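Local coordinates for malonyl CoA-acyl carrier protein transacylase (Staphylococcus aureus, PDB 3IM9) that transfers the malonyl group from malonyl-CoA to holo acyl carrier protein, supplying malonyl-ACP for fatty acid biosynthesis, at residues 81-94 with 269-282. Numbering follows the deposited sequence.
Sequences LLAALKNLNPDFTM and WLIDQGVDHFIEIG
L270 O is gripped by two backbone donors, Q273 N at 3.0 Å and V275 N, which arrive from opposite faces of its carbonyl plane. The second belongs to a Schellman motif, with G274 at positive phi, that ends helix 263-272 and turns the chain into strand 275-281. L270 and V275 then meet F92 together. The L270 side chain runs past F92 in the opposite direction, its CD2 3.4 Å from F92 CB, while V275 CG2 lies 3.6 Å from F92 CD1. W269 joins in an offset edge-to-face pair, its six-membered ring directing an edge at the F92 face with centroids 5.8 Å apart and planes at 88°.

In the parallel sheet of the acyltransferase domain, strand 11-16 separates 92-95 from 275-281, so the two share no backbone pairing; non-adjacent strands can still be joined through side chains and flanking helix and loop ends. Strand 92-95 leads toward S97, the probable nucleophile, in a sequence consistent with a nucleophile elbow. M94 starts with CG between backbone N and carbonyl carbon (chi1 65°) and then stays extended, which carries SD to 3.8 Å from L270 CD1 and CE to the ring of F278.

I279 and I281, two apart, face segment 81-94; I279 CD1 touches L88 CD1 as the side chains slide past each other. At I281, CD1 meets L85 CD1 and L88 CD2 tip to tip and L82 CD1 crosswise at 4.0 Å. I281 CG2 points instead at the L81 side of helix 67-84, 3.6 Å from L81 CB; L81 CD1 reaches on to the backbone N of G282, 3.5 Å away.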
loop_
_atom_site.group_PDB
_atom_site.type_symbol
_atom_site.label_atom_id
_atom_site.label_comp_id
_atom_site.label_asym_id
_atom_site.label_seq_id
_atom_site.Cartn_x
_atom_site.Cartn_y
_atom_site.Cartn_z
ATOM N N LEU A 81 -11.470 -4.837 -9.642
ATOM C CA LEU A 81 -11.505 -3.708 -10.580
ATOM C C LEU A 81 -10.575 -3.953 -11.715
ATOM O O LEU A 81 -10.907 -3.686 -12.903
ATOM C CB LEU A 81 -11.197 -2.362 -9.924
ATOM C CG LEU A 81 -12.192 -1.854 -8.915
ATOM C CD1 LEU A 81 -11.611 -0.709 -8.104
ATOM C CD2 LEU A 81 -13.453 -1.325 -9.591
ATOM N N LEU A 82 -9.345 -4.347 -11.418
ATOM C CA LEU A 82 -8.337 -4.590 -12.446
ATOM C C LEU A 82 -8.842 -5.625 -13.463
ATOM O O LEU A 82 -8.666 -5.388 -14.652
ATOM C CB LEU A 82 -7.006 -4.994 -11.712
ATOM C CG LEU A 82 -5.837 -5.177 -12.677
ATOM C CD1 LEU A 82 -5.402 -3.838 -13.137
ATOM C CD2 LEU A 82 -4.796 -5.778 -11.833
ATOM N N ALA A 83 -9.500 -6.698 -13.005
ATOM C CA ALA A 83 -9.920 -7.832 -13.899
ATOM C C ALA A 83 -11.013 -7.244 -14.843
ATOM O O ALA A 83 -11.133 -7.741 -15.957
ATOM C CB ALA A 83 -10.427 -8.938 -13.060
ATOM N N ALA A 84 -11.768 -6.219 -14.433
ATOM C CA ALA A 84 -12.905 -5.686 -15.221
ATOM C C ALA A 84 -12.445 -4.686 -16.251
ATOM O O ALA A 84 -13.212 -4.363 -17.179
ATOM C CB ALA A 84 -13.978 -5.060 -14.327
ATOM N N LEU A 85 -11.257 -4.080 -16.086
ATOM C CA LEU A 85 -10.755 -3.060 -16.971
ATOM C C LEU A 85 -10.166 -3.643 -18.266
ATOM O O LEU A 85 -9.307 -4.573 -18.255
ATOM C CB LEU A 85 -9.669 -2.224 -16.257
ATOM C CG LEU A 85 -10.246 -1.354 -15.124
ATOM C CD1 LEU A 85 -9.116 -0.889 -14.215
ATOM C CD2 LEU A 85 -10.900 -0.107 -15.812
ATOM N N LYS A 86 -10.593 -3.031 -19.355
ATOM C CA LYS A 86 -10.094 -3.376 -20.715
ATOM C C LYS A 86 -8.969 -2.454 -21.193
ATOM O O LYS A 86 -9.012 -1.232 -21.008
ATOM C CB LYS A 86 -11.251 -3.332 -21.737
ATOM C CG LYS A 86 -12.205 -4.493 -21.708
ATOM C CD LYS A 86 -13.261 -4.375 -22.879
ATOM C CE LYS A 86 -14.748 -4.571 -22.428
ATOM N NZ LYS A 86 -15.039 -5.873 -21.713
ATOM N N ASN A 87 -7.975 -3.085 -21.857
ATOM C CA ASN A 87 -6.822 -2.395 -22.424
ATOM C C ASN A 87 -6.218 -1.403 -21.508
ATOM O O ASN A 87 -6.078 -0.184 -21.803
ATOM C CB ASN A 87 -7.229 -1.718 -23.717
ATOM C CG ASN A 87 -7.467 -2.715 -24.787
ATOM O OD1 ASN A 87 -6.640 -3.632 -25.009
ATOM N ND2 ASN A 87 -8.600 -2.590 -25.442
ATOM N N LEU A 88 -5.914 -1.934 -20.344
ATOM C CA LEU A 88 -5.128 -1.208 -19.453
ATOM C C LEU A 88 -3.761 -1.785 -19.849
ATOM O O LEU A 88 -3.540 -3.030 -19.847
ATOM C CB LEU A 88 -5.524 -1.624 -18.051
ATOM C CG LEU A 88 -5.180 -0.697 -16.926
ATOM C CD1 LEU A 88 -5.831 0.644 -17.051
ATOM C CD2 LEU A 88 -5.721 -1.465 -15.737
ATOM N N ASN A 89 -2.925 -0.818 -20.193
ATOM C CA ASN A 89 -1.609 -1.002 -20.808
ATOM C C ASN A 89 -0.556 -0.300 -19.972
ATOM O O ASN A 89 0.070 0.688 -20.396
ATOM C CB ASN A 89 -1.601 -0.379 -22.225
ATOM C CG ASN A 89 -2.629 -0.996 -23.168
ATOM O OD1 ASN A 89 -3.213 -0.240 -24.026
ATOM N ND2 ASN A 89 -2.850 -2.271 -23.068
ATOM N N PRO A 90 -0.381 -0.756 -18.699
ATOM C CA PRO A 90 0.607 -0.044 -17.917
ATOM C C PRO A 90 2.033 -0.270 -18.369
ATOM O O PRO A 90 2.355 -1.368 -18.807
ATOM C CB PRO A 90 0.394 -0.651 -16.488
ATOM C CG PRO A 90 -0.105 -2.043 -16.720
ATOM C CD PRO A 90 -1.001 -1.867 -17.948
ATOM N N ASP A 91 2.836 0.763 -18.210
ATOM C CA ASP A 91 4.283 0.661 -18.361
ATOM C C ASP A 91 4.986 0.260 -17.047
ATOM O O ASP A 91 6.018 -0.444 -17.058
ATOM C CB ASP A 91 4.775 1.976 -18.864
ATOM C CG ASP A 91 4.124 2.360 -20.202
ATOM O OD1 ASP A 91 4.410 1.568 -21.169
ATOM O OD2 ASP A 91 3.478 3.413 -20.280
ATOM N N PHE A 92 4.332 0.593 -15.898
ATOM C CA PHE A 92 4.931 0.290 -14.587
ATOM C C PHE A 92 3.754 0.231 -13.599
ATOM O O PHE A 92 2.604 0.598 -13.887
ATOM C CB PHE A 92 5.768 1.495 -14.076
ATOM C CG PHE A 92 6.973 1.855 -14.989
ATOM C CD1 PHE A 92 6.769 2.862 -15.918
ATOM C CD2 PHE A 92 8.179 1.181 -14.887
ATOM C CE1 PHE A 92 7.821 3.225 -16.819
ATOM C CE2 PHE A 92 9.245 1.554 -15.749
ATOM C CZ PHE A 92 9.012 2.578 -16.692
ATOM N N THR A 93 4.108 -0.210 -12.386
ATOM C CA THR A 93 3.096 -0.205 -11.305
ATOM C C THR A 93 3.824 -0.014 -9.994
ATOM O O THR A 93 5.031 -0.288 -9.839
ATOM C CB THR A 93 2.326 -1.547 -11.327
ATOM O OG1 THR A 93 1.299 -1.511 -10.319
ATOM C CG2 THR A 93 3.177 -2.738 -11.073
ATOM N N MET A 94 3.038 0.442 -9.006
ATOM C CA MET A 94 3.490 0.481 -7.586
ATOM C C MET A 94 2.269 0.505 -6.716
ATOM O O MET A 94 1.170 0.780 -7.176
ATOM C CB MET A 94 4.381 1.724 -7.257
ATOM C CG MET A 94 3.664 3.039 -7.377
ATOM S SD MET A 94 4.572 4.416 -6.720
ATOM C CE MET A 94 3.521 5.692 -7.362
ATOM N N TRP A 269 10.744 8.461 -9.107
ATOM C CA TRP A 269 11.492 7.577 -10.013
ATOM C C TRP A 269 10.626 7.336 -11.215
ATOM O O TRP A 269 11.110 7.343 -12.357
ATOM C CB TRP A 269 11.823 6.296 -9.310
ATOM C CG TRP A 269 12.703 5.386 -10.141
ATOM C CD1 TRP A 269 14.101 5.330 -10.110
ATOM C CD2 TRP A 269 12.281 4.347 -11.039
ATOM N NE1 TRP A 269 14.553 4.314 -10.939
ATOM C CE2 TRP A 269 13.468 3.708 -11.542
ATOM C CE3 TRP A 269 11.000 3.924 -11.525
ATOM C CZ2 TRP A 269 13.399 2.641 -12.470
ATOM C CZ3 TRP A 269 10.932 2.859 -12.416
ATOM C CH2 TRP A 269 12.135 2.239 -12.883
ATOM N N LEU A 270 9.313 7.203 -11.016
ATOM C CA LEU A 270 8.466 6.892 -12.113
ATOM C C LEU A 270 8.332 8.080 -12.989
ATOM O O LEU A 270 8.406 7.930 -14.248
ATOM C CB LEU A 270 7.037 6.513 -11.561
ATOM C CG LEU A 270 7.077 5.051 -11.159
ATOM C CD1 LEU A 270 5.758 4.721 -10.353
ATOM C CD2 LEU A 270 7.174 4.087 -12.325
ATOM N N ILE A 271 8.230 9.260 -12.406
ATOM C CA ILE A 271 8.124 10.501 -13.229
ATOM C C ILE A 271 9.461 10.706 -14.011
ATOM O O ILE A 271 9.407 11.051 -15.227
ATOM C CB ILE A 271 7.820 11.672 -12.334
ATOM C CG1 ILE A 271 6.396 11.464 -11.720
ATOM C CG2 ILE A 271 7.881 12.998 -13.145
ATOM C CD1 ILE A 271 6.030 12.522 -10.693
ATOM N N ASP A 272 10.573 10.377 -13.409
ATOM C CA ASP A 272 11.843 10.474 -14.110
ATOM C C ASP A 272 11.999 9.440 -15.248
ATOM O O ASP A 272 12.863 9.598 -16.072
ATOM C CB ASP A 272 12.951 10.302 -13.111
ATOM C CG ASP A 272 13.115 11.488 -12.183
ATOM O OD1 ASP A 272 12.503 12.529 -12.351
ATOM O OD2 ASP A 272 13.887 11.312 -11.254
ATOM N N GLN A 273 11.165 8.424 -15.299
ATOM C CA GLN A 273 11.180 7.541 -16.457
ATOM C C GLN A 273 10.183 7.933 -17.520
ATOM O O GLN A 273 10.006 7.186 -18.565
ATOM C CB GLN A 273 10.824 6.123 -16.094
ATOM C CG GLN A 273 11.627 5.503 -14.965
ATOM C CD GLN A 273 13.103 5.916 -14.883
ATOM O OE1 GLN A 273 13.603 6.401 -13.823
ATOM N NE2 GLN A 273 13.813 5.690 -15.953
ATOM N N GLY A 274 9.501 9.017 -17.292
ATOM C CA GLY A 274 8.487 9.509 -18.252
ATOM C C GLY A 274 7.032 9.145 -17.966
ATOM O O GLY A 274 6.186 9.332 -18.811
ATOM N N VAL A 275 6.767 8.613 -16.751
ATOM C CA VAL A 275 5.370 8.510 -16.352
ATOM C C VAL A 275 4.759 9.838 -16.132
ATOM O O VAL A 275 5.201 10.614 -15.285
ATOM C CB VAL A 275 5.223 7.612 -15.093
ATOM C CG1 VAL A 275 3.726 7.505 -14.751
ATOM C CG2 VAL A 275 5.751 6.254 -15.376
ATOM N N ASP A 276 3.705 10.107 -16.902
ATOM C CA ASP A 276 2.947 11.344 -16.727
ATOM C C ASP A 276 1.449 11.113 -16.496
ATOM O O ASP A 276 0.667 12.020 -16.545
ATOM C CB ASP A 276 3.171 12.340 -17.884
ATOM C CG ASP A 276 2.824 11.764 -19.172
ATOM O OD1 ASP A 276 3.142 12.421 -20.199
ATOM O OD2 ASP A 276 2.271 10.665 -19.245
ATOM N N HIS A 277 1.116 9.859 -16.263
ATOM C CA HIS A 277 -0.295 9.536 -15.982
ATOM C C HIS A 277 -0.257 8.349 -14.982
ATOM O O HIS A 277 0.353 7.318 -15.207
ATOM C CB HIS A 277 -0.980 9.063 -17.286
ATOM C CG HIS A 277 -2.485 8.848 -17.144
ATOM N ND1 HIS A 277 -3.264 8.235 -18.118
ATOM C CD2 HIS A 277 -3.351 9.182 -16.137
ATOM C CE1 HIS A 277 -4.526 8.200 -17.709
ATOM N NE2 HIS A 277 -4.602 8.757 -16.509
ATOM N N PHE A 278 -0.872 8.605 -13.822
ATOM C CA PHE A 278 -1.003 7.561 -12.815
ATOM C C PHE A 278 -2.501 7.248 -12.711
ATOM O O PHE A 278 -3.318 8.147 -12.500
ATOM C CB PHE A 278 -0.523 8.115 -11.450
ATOM C CG PHE A 278 0.977 8.348 -11.389
ATOM C CD1 PHE A 278 1.505 9.626 -11.769
ATOM C CD2 PHE A 278 1.793 7.341 -10.968
ATOM C CE1 PHE A 278 2.903 9.838 -11.710
ATOM C CE2 PHE A 278 3.214 7.534 -10.870
ATOM C CZ PHE A 278 3.730 8.800 -11.259
ATOM N N ILE A 279 -2.800 5.982 -12.691
ATOM C CA ILE A 279 -4.183 5.478 -12.582
ATOM C C ILE A 279 -4.209 4.687 -11.280
ATOM O O ILE A 279 -3.659 3.596 -11.158
ATOM C CB ILE A 279 -4.505 4.580 -13.712
ATOM C CG1 ILE A 279 -4.380 5.391 -15.044
ATOM C CG2 ILE A 279 -6.021 4.061 -13.589
ATOM C CD1 ILE A 279 -4.707 4.471 -16.345
ATOM N N GLU A 280 -4.966 5.273 -10.319
ATOM C CA GLU A 280 -5.224 4.595 -9.000
ATOM C C GLU A 280 -6.429 3.685 -9.102
ATOM O O GLU A 280 -7.477 4.054 -9.682
ATOM C CB GLU A 280 -5.386 5.689 -7.980
ATOM C CG GLU A 280 -5.484 5.076 -6.515
ATOM C CD GLU A 280 -5.522 6.148 -5.470
ATOM O OE1 GLU A 280 -5.638 7.363 -5.746
ATOM O OE2 GLU A 280 -5.363 5.719 -4.287
ATOM N N ILE A 281 -6.295 2.459 -8.610
ATOM C CA ILE A 281 -7.360 1.453 -8.795
ATOM C C ILE A 281 -7.618 0.828 -7.398
ATOM O O ILE A 281 -6.757 0.119 -6.823
ATOM C CB ILE A 281 -6.903 0.340 -9.795
ATOM C CG1 ILE A 281 -6.614 1.059 -11.129
ATOM C CG2 ILE A 281 -7.988 -0.773 -9.900
ATOM C CD1 ILE A 281 -5.972 0.029 -12.168
ATOM N N GLY A 282 -8.836 1.108 -6.859
ATOM C CA GLY A 282 -9.111 0.668 -5.480
ATOM C C GLY A 282 -10.116 1.670 -4.929
ATOM O O GLY A 282 -10.527 2.607 -5.566
#